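Local coordinates for protein B-agarase (Agarivorans gilvus, PDB 5Z6P) that is a glycoside hydrolase family 50 beta-agarase, a glycosidase that breaks down agarose, and carries a carbohydrate-binding-module-like domain, at residues Gly148-Tyr153 and Gly176-Asp181; Phe137-Lys142 and Val169-Met174. All coordinates share one frame; numbering follows the deposited sequence.

Contact 1. Residues Gly148-Tyr153 and Gly176-Asp181; sequences GGACNY and GALNID
L178 reaches across to the 148-153 loop and lays the two methyls of its isobutyl end against N152 and A150. CD2 comes to 3.4 Å from ND2 of N152, and CD1 meets the same nitrogen and the amide carbon CG. In L178, CG is opposite the backbone N and beside the carbonyl carbon (chi1 -170°), which points the fork at the 148-153 loop. CD2 also lies 3.6 Å from the carbonyl O of A150, while CB of A150 approaches CG of L178 at 4.4 Å, a looser apolar touch.

The amide of N152 is folded back along its own loop: with chi1 at 70°, CG sits between the backbone N and the carbonyl carbon. From there ND2 donates to O of A150 at 3.0 Å, with an N-H...O angle of 159°; the acceptor lies almost in the amide plane, and the donor in the carbonyl plane. At the other end, OD1 is held by S155 OG and the backbone N of A154, so the amide is gripped from both ends and its rotation fixed.

N179 swings its carboxamide beside G149, OD1 standing 3.5 Å from CA of G149. G149, which follows a cis peptide bond and has no side chain, lets the N179 carboxamide lie directly against the backbone.

No hydrogen bond joins the two segments. Their 203 Å² of buried surface therefore rests on van der Waals contact, a leucine fork packed against an asparagine whose ND2 is bonded to A150 O and whose OD1 is bonded to S155 and A154, so that its polar ends are engaged beside the apolar leucine.

Contact 2. Residues Phe137-Lys142 and Val169-Met174; sequences FMVELK and VYATWM
The Y170 ring has M138 over one face: CB sits 4.1 Å from the ring centroid, only 10° off the normal, a CH-pi contact. The bends of M138 at chi2 and chi3 carry SD round beside the ring in an oblique Met-aromatic contact and bring CE to 3.3 Å from OH of Y170. The carboxylate of E140 crosses the same ring obliquely, its plane 87° from that of the ring, with OE1 near CE2. Its charge is engaged elsewhere: OE1 bonds to S211 OG, which also pairs with Y170 OH and so ties phenol to carboxylate, and OE2 takes the N-H of C151.

The F137 ring packs obliquely on V169, CD1 lying 3.5 Å from CB of V169. CG of F137 is anti to the carbonyl carbon (chi1 -63°), which carries the ring over beside the valine. Further along, CG2 of V139 meets CB of A171.

Between the two strands run two backbone hydrogen bonds, M138 N to V169 O and A171 N to M138 O, each 2.7 Å long; CA of F137 and CA of Y170 add CA-H...O contacts. Beyond A171 the second strand diverges, and a water bridges the two backbones: it donates to O of M138 and O of A171 and accepts from N of E140.

These bonds pair strands 135-140 and 168-174 in parallel, F137 beside V169 on one side and M138 beside Y170 on the other. On their other sides the strands pair antiparallel, 135-140 with 95-103 and 168-174 with 122-129. At L141 the chain turns a corner, where L141 and K142 both face F95 in a classic beta bulge, within the beta-rich, carbohydrate-binding-module-like domain of this agarase.

Contacts 1 and 2 lie 9 Å apart, centre to centre, inside the carbohydrate-binding-module-like domain, and their segments alternate along the chain: strand 135-140 leads towards the 148-153 loop, and strand 168-174 runs on into 176-181. The loop is tied back to the strands where OE2 of E140 meets N of C151 at 2.7 Å, a probable hydrogen bond. SG of C151, disulfide-bonded to C162, rests 3.9 Å from CD2 of Y170, and N of L178 packs 3.7 Å from CZ2 of W173. R125 reaches both contacts, bonding to O of C151 and O of A171. Contact 2 thus supplies the parallel strand pairing, and contact 1 packs together the loops that follow those strands.

Contact 1. Residues Gly148-Tyr153 and Gly176-Asp181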
ATOM      1  N   GLY A 148      24.728   4.375 -10.458  1.00 36.92           N
ATOM      2  CA  GLY A 148      24.377   4.444  -9.052  1.00 45.57           C
ATOM      3  C   GLY A 148      22.876   4.549  -8.871  1.00 44.38           C
ATOM      4  O   GLY A 148      22.132   3.694  -9.344  1.00 52.34           O
ATOM      5  N   GLY A 149      22.425   5.574  -8.158  1.00 44.36           N
ATOM      6  CA  GLY A 149      23.308   6.444  -7.413  1.00 38.66           C
ATOM      7  C   GLY A 149      23.455   5.875  -6.020  1.00 32.53           C
ATOM      8  O   GLY A 149      24.220   4.950  -5.797  1.00 36.28           O
ATOM      9  N   ALA A 150      22.699   6.417  -5.080  1.00 32.48           N
ATOM     10  CA  ALA A 150      22.742   5.947  -3.705  1.00 28.18           C
ATOM     11  C   ALA A 150      22.206   4.527  -3.597  1.00 25.29           C
ATOM     12  O   ALA A 150      21.298   4.156  -4.325  1.00 28.17           O
ATOM     13  CB  ALA A 150      21.946   6.878  -2.815  1.00 28.49           C
ATOM     14  N   CYS A 151      22.761   3.737  -2.683  1.00 26.83           N
ATOM     15  CA  CYS A 151      22.305   2.365  -2.493  1.00 27.06           C
ATOM     16  C   CYS A 151      20.832   2.316  -2.092  1.00 27.70           C
ATOM     17  O   CYS A 151      20.335   3.219  -1.427  1.00 28.64           O
ATOM     18  CB  CYS A 151      23.161   1.638  -1.452  1.00 25.95           C
ATOM     19  SG  CYS A 151      22.904   2.093   0.290  1.00 28.92           S
ATOM     20  N   ASN A 152      20.143   1.261  -2.513  1.00 25.61           N
ATOM     21  CA  ASN A 152      18.727   1.085  -2.207  1.00 23.74           C
ATOM     22  C   ASN A 152      18.236  -0.283  -2.665  1.00 25.33           C
ATOM     23  O   ASN A 152      18.829  -0.884  -3.556  1.00 24.71           O
ATOM     24  CB  ASN A 152      17.897   2.175  -2.879  1.00 21.50           C
ATOM     25  CG  ASN A 152      17.845   2.012  -4.381  1.00 23.82           C
ATOM     26  OD1 ASN A 152      16.960   1.350  -4.907  1.00 25.00           O
ATOM     27  ND2 ASN A 152      18.799   2.608  -5.079  1.00 26.24           N
ATOM     28  N   TYR A 153      17.146  -0.759  -2.069  1.00 24.27           N
ATOM     29  CA  TYR A 153      16.508  -2.006  -2.490  1.00 23.89           C
ATOM     30  C   TYR A 153      15.119  -1.756  -3.095  1.00 24.38           C
ATOM     31  O   TYR A 153      14.226  -2.606  -3.024  1.00 25.91           O
ATOM     32  CB  TYR A 153      16.383  -2.979  -1.320  1.00 20.93           C
ATOM     33  CG  TYR A 153      17.683  -3.558  -0.825  1.00 24.72           C
ATOM     34  CD1 TYR A 153      18.194  -4.731  -1.364  1.00 23.26           C
ATOM     35  CD2 TYR A 153      18.389  -2.948   0.198  1.00 22.18           C
ATOM     36  CE1 TYR A 153      19.379  -5.271  -0.902  1.00 24.92           C
ATOM     37  CE2 TYR A 153      19.569  -3.480   0.668  1.00 23.99           C
ATOM     38  CZ  TYR A 153      20.062  -4.640   0.113  1.00 27.72           C
ATOM     39  OH  TYR A 153      21.245  -5.169   0.576  1.00 30.42           O
ATOM     40  N   GLY A 176      10.169   9.904  -3.217  1.00 31.38           N
ATOM     41  CA  GLY A 176      10.862  11.068  -3.724  1.00 27.10           C
ATOM     42  C   GLY A 176      11.906  10.709  -4.759  1.00 29.92           C
ATOM     43  O   GLY A 176      11.730   9.778  -5.536  1.00 34.02           O
ATOM     44  N   ALA A 177      12.995  11.463  -4.764  1.00 27.83           N
ATOM     45  CA  ALA A 177      14.063  11.262  -5.719  1.00 31.75           C
ATOM     46  C   ALA A 177      15.245  10.609  -5.033  1.00 32.20           C
ATOM     47  O   ALA A 177      15.611  10.988  -3.924  1.00 30.89           O
ATOM     48  CB  ALA A 177      14.473  12.576  -6.339  1.00 29.79           C
ATOM     49  N   LEU A 178      15.852   9.633  -5.696  1.00 30.28           N
ATOM     50  CA  LEU A 178      16.984   8.939  -5.123  1.00 28.50           C
ATOM     51  C   LEU A 178      18.203   9.841  -5.061  1.00 27.91           C
ATOM     52  O   LEU A 178      18.955   9.833  -4.090  1.00 28.46           O
ATOM     53  CB  LEU A 178      17.301   7.692  -5.936  1.00 32.04           C
ATOM     54  CG  LEU A 178      18.318   6.750  -5.319  1.00 28.88           C
ATOM     55  CD1 LEU A 178      17.671   6.005  -4.178  1.00 25.94           C
ATOM     56  CD2 LEU A 178      18.842   5.785  -6.371  1.00 35.54           C
ATOM     57  N   ASN A 179      18.408  10.600  -6.123  1.00 31.89           N
ATOM     58  CA  ASN A 179      19.551  11.492  -6.199  1.00 32.35           C
ATOM     59  C   ASN A 179      19.095  12.936  -6.281  1.00 30.65           C
ATOM     60  O   ASN A 179      18.418  13.325  -7.223  1.00 32.53           O
ATOM     61  CB  ASN A 179      20.435  11.136  -7.391  1.00 34.90           C
ATOM     62  CG  ASN A 179      21.069   9.770  -7.250  1.00 36.35           C
ATOM     63  OD1 ASN A 179      21.988   9.579  -6.454  1.00 40.03           O
ATOM     64  ND2 ASN A 179      20.582   8.812  -8.020  1.00 34.88           N
ATOM     65  N   ILE A 180      19.448  13.714  -5.265  1.00 31.02           N
ATOM     66  CA  ILE A 180      19.025  15.107  -5.180  1.00 33.95           C
ATOM     67  C   ILE A 180      20.230  16.015  -5.352  1.00 32.11           C
ATOM     68  O   ILE A 180      21.368  15.549  -5.371  1.00 32.04           O
ATOM     69  CB  ILE A 180      18.324  15.423  -3.831  1.00 32.29           C
ATOM     70  CG1 ILE A 180      19.278  15.178  -2.664  1.00 30.91           C
ATOM     71  CG2 ILE A 180      17.050  14.610  -3.674  1.00 29.96           C
ATOM     72  CD1 ILE A 180      18.668  15.434  -1.305  1.00 32.82           C
ATOM     73  N   ASP A 181      19.986  17.311  -5.476  1.00 34.34           N
ATOM     74  CA  ASP A 181      21.084  18.259  -5.602  1.00 36.07           C
ATOM     75  C   ASP A 181      21.819  18.429  -4.274  1.00 33.20           C
ATOM     76  O   ASP A 181      21.426  19.230  -3.431  1.00 37.77           O
ATOM     77  CB  ASP A 181      20.570  19.606  -6.106  1.00 37.64           C
ATOM     78  CG  ASP A 181      21.680  20.620  -6.283  1.00 37.11           C
ATOM     79  OD1 ASP A 181      22.870  20.233  -6.210  1.00 35.90           O
ATOM     80  OD2 ASP A 181      21.360  21.807  -6.495  1.00 42.00           O
TER

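Contact 2. Residues Phe137-Lys142 and Val169-Met174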
ATOM      1  N   PHE A 137      22.186   4.736  12.428  1.00 21.12           N
ATOM      2  CA  PHE A 137      21.374   4.774  11.219  1.00 18.37           C
ATOM      3  C   PHE A 137      22.051   5.597  10.137  1.00 19.54           C
ATOM      4  O   PHE A 137      22.616   6.637  10.412  1.00 25.61           O
ATOM      5  CB  PHE A 137      19.978   5.327  11.519  1.00 16.35           C
ATOM      6  CG  PHE A 137      19.190   4.476  12.468  1.00 18.71           C
ATOM      7  CD1 PHE A 137      18.488   3.385  12.010  1.00 20.20           C
ATOM      8  CD2 PHE A 137      19.185   4.748  13.825  1.00 18.54           C
ATOM      9  CE1 PHE A 137      17.787   2.589  12.872  1.00 18.26           C
ATOM     10  CE2 PHE A 137      18.476   3.970  14.684  1.00 22.19           C
ATOM     11  CZ  PHE A 137      17.774   2.879  14.209  1.00 22.30           C
ATOM     12  N   MET A 138      22.001   5.106   8.903  1.00 20.56           N
ATOM     13  CA  MET A 138      22.676   5.741   7.778  1.00 17.78           C
ATOM     14  C   MET A 138      21.708   5.982   6.631  1.00 22.46           C
ATOM     15  O   MET A 138      20.991   5.073   6.218  1.00 22.68           O
ATOM     16  CB  MET A 138      23.831   4.878   7.283  1.00 24.55           C
ATOM     17  CG  MET A 138      24.814   4.435   8.353  1.00 32.62           C
ATOM     18  SD  MET A 138      26.308   5.438   8.346  1.00 38.92           S
ATOM     19  CE  MET A 138      27.201   4.791   6.925  1.00 37.90           C
ATOM     20  N   VAL A 139      21.682   7.207   6.127  1.00 21.58           N
ATOM     21  CA  VAL A 139      20.898   7.527   4.948  1.00 21.46           C
ATOM     22  C   VAL A 139      21.860   7.903   3.820  1.00 27.86           C
ATOM     23  O   VAL A 139      22.458   8.975   3.845  1.00 26.15           O
ATOM     24  CB  VAL A 139      19.919   8.674   5.209  1.00 20.28           C
ATOM     25  CG1 VAL A 139      19.041   8.900   3.996  1.00 24.17           C
ATOM     26  CG2 VAL A 139      19.075   8.372   6.427  1.00 20.01           C
ATOM     27  N   GLU A 140      22.024   7.004   2.849  1.00 26.88           N
ATOM     28  CA  GLU A 140      23.035   7.184   1.819  1.00 23.92           C
ATOM     29  C   GLU A 140      22.556   8.127   0.745  1.00 25.22           C
ATOM     30  O   GLU A 140      21.559   7.879   0.085  1.00 28.33           O
ATOM     31  CB  GLU A 140      23.437   5.848   1.192  1.00 28.11           C
ATOM     32  CG  GLU A 140      24.364   6.022  -0.015  1.00 29.98           C
ATOM     33  CD  GLU A 140      25.187   4.782  -0.324  1.00 28.70           C
ATOM     34  OE1 GLU A 140      25.953   4.331   0.555  1.00 30.44           O
ATOM     35  OE2 GLU A 140      25.054   4.256  -1.443  1.00 28.00           O
ATOM     36  N   LEU A 141      23.283   9.222   0.588  1.00 28.46           N
ATOM     37  CA  LEU A 141      22.908  10.268  -0.344  1.00 29.62           C
ATOM     38  C   LEU A 141      23.760  10.210  -1.612  1.00 26.62           C
ATOM     39  O   LEU A 141      23.448  10.852  -2.601  1.00 30.91           O
ATOM     40  CB  LEU A 141      23.029  11.641   0.323  1.00 26.56           C
ATOM     41  CG  LEU A 141      21.954  11.993   1.357  1.00 27.64           C
ATOM     42  CD1 LEU A 141      22.261  13.307   2.051  1.00 24.92           C
ATOM     43  CD2 LEU A 141      20.590  12.050   0.706  1.00 28.74           C
ATOM     44  N   LYS A 142      24.844   9.452  -1.570  1.00 27.95           N
ATOM     45  CA  LYS A 142      25.656   9.242  -2.759  1.00 31.10           C
ATOM     46  C   LYS A 142      26.397   7.921  -2.648  1.00 31.83           C
ATOM     47  O   LYS A 142      26.907   7.575  -1.580  1.00 32.34           O
ATOM     48  CB  LYS A 142      26.644  10.398  -2.977  1.00 30.49           C
ATOM     49  CG  LYS A 142      27.582  10.178  -4.170  1.00 37.65           C
ATOM     50  CD  LYS A 142      27.846  11.451  -4.970  1.00 36.41           C
ATOM     51  CE  LYS A 142      28.848  12.348  -4.271  1.00 42.00           C
ATOM     52  NZ  LYS A 142      29.272  13.503  -5.108  1.00 42.95           N
ATOM     53  N   VAL A 169      22.409   0.495  10.682  1.00 29.15           N
ATOM     54  CA  VAL A 169      21.206   0.286   9.902  1.00 26.80           C
ATOM     55  C   VAL A 169      21.200   1.265   8.744  1.00 22.26           C
ATOM     56  O   VAL A 169      21.286   2.478   8.958  1.00 22.94           O
ATOM     57  CB  VAL A 169      19.939   0.498  10.740  1.00 25.61           C
ATOM     58  CG1 VAL A 169      18.671   0.414   9.828  1.00 25.19           C
ATOM     59  CG2 VAL A 169      19.853  -0.523  11.847  1.00 23.25           C
ATOM     60  N   TYR A 170      21.110   0.744   7.526  1.00 22.74           N
ATOM     61  CA  TYR A 170      20.948   1.581   6.354  1.00 20.19           C
ATOM     62  C   TYR A 170      19.465   1.847   6.095  1.00 18.89           C
ATOM     63  O   TYR A 170      18.692   0.926   5.891  1.00 20.60           O
ATOM     64  CB  TYR A 170      21.620   0.924   5.154  1.00 22.64           C
ATOM     65  CG  TYR A 170      23.088   1.281   5.023  1.00 23.87           C
ATOM     66  CD1 TYR A 170      24.052   0.652   5.791  1.00 24.76           C
ATOM     67  CD2 TYR A 170      23.495   2.276   4.157  1.00 23.12           C
ATOM     68  CE1 TYR A 170      25.375   0.992   5.688  1.00 26.20           C
ATOM     69  CE2 TYR A 170      24.819   2.621   4.045  1.00 26.25           C
ATOM     70  CZ  TYR A 170      25.760   1.973   4.821  1.00 27.70           C
ATOM     71  OH  TYR A 170      27.108   2.284   4.743  1.00 36.07           O
ATOM     72  N   ALA A 171      19.079   3.117   6.155  1.00 18.51           N
ATOM     73  CA  ALA A 171      17.686   3.523   6.006  1.00 19.23           C
ATOM     74  C   ALA A 171      17.100   3.036   4.686  1.00 19.03           C
ATOM     75  O   ALA A 171      17.787   2.982   3.685  1.00 18.13           O
ATOM     76  CB  ALA A 171      17.565   5.054   6.110  1.00 18.29           C
ATOM     77  N   THR A 172      15.822   2.678   4.700  1.00 21.59           N
ATOM     78  CA  THR A 172      15.151   2.159   3.513  1.00 20.93           C
ATOM     79  C   THR A 172      14.606   3.278   2.647  1.00 20.40           C
ATOM     80  O   THR A 172      13.810   4.079   3.123  1.00 21.35           O
ATOM     81  CB  THR A 172      13.979   1.243   3.892  1.00 20.47           C
ATOM     82  OG1 THR A 172      14.445   0.169   4.704  1.00 19.04           O
ATOM     83  CG2 THR A 172      13.309   0.692   2.651  1.00 17.89           C
ATOM     84  N   TRP A 173      14.993   3.319   1.372  1.00 18.82           N
ATOM     85  CA  TRP A 173      14.476   4.332   0.477  1.00 17.89           C
ATOM     86  C   TRP A 173      12.978   4.140   0.199  1.00 20.59           C
ATOM     87  O   TRP A 173      12.551   3.068  -0.228  1.00 20.77           O
ATOM     88  CB  TRP A 173      15.244   4.345  -0.834  1.00 19.67           C
ATOM     89  CG  TRP A 173      14.946   5.575  -1.585  1.00 24.37           C
ATOM     90  CD1 TRP A 173      15.425   6.821  -1.330  1.00 25.00           C
ATOM     91  CD2 TRP A 173      14.055   5.709  -2.685  1.00 27.40           C
ATOM     92  NE1 TRP A 173      14.907   7.719  -2.216  1.00 24.98           N
ATOM     93  CE2 TRP A 173      14.060   7.057  -3.065  1.00 25.74           C
ATOM     94  CE3 TRP A 173      13.260   4.812  -3.401  1.00 33.97           C
ATOM     95  CZ2 TRP A 173      13.312   7.537  -4.120  1.00 32.43           C
ATOM     96  CZ3 TRP A 173      12.508   5.290  -4.454  1.00 36.65           C
ATOM     97  CH2 TRP A 173      12.542   6.640  -4.805  1.00 38.78           C
ATOM     98  N   MET A 174      12.195   5.193   0.427  1.00 20.30           N
ATOM     99  CA  MET A 174      10.731   5.105   0.389  1.00 19.36           C
ATOM    100  C   MET A 174      10.059   5.927  -0.708  1.00 23.42           C
ATOM    101  O   MET A 174       9.233   5.407  -1.446  1.00 28.20           O
ATOM    102  CB  MET A 174      10.127   5.552   1.728  1.00 20.81           C
ATOM    103  CG  MET A 174      10.543   4.740   2.941  1.00 20.87           C
ATOM    104  SD  MET A 174      10.012   3.038   2.818  1.00 20.53           S
ATOM    105  CE  MET A 174       8.259   3.134   3.131  1.00 17.29           C
TER
HETATM  106  O   HOH W   1      20.409   4.472   3.451  1.00 20.62           O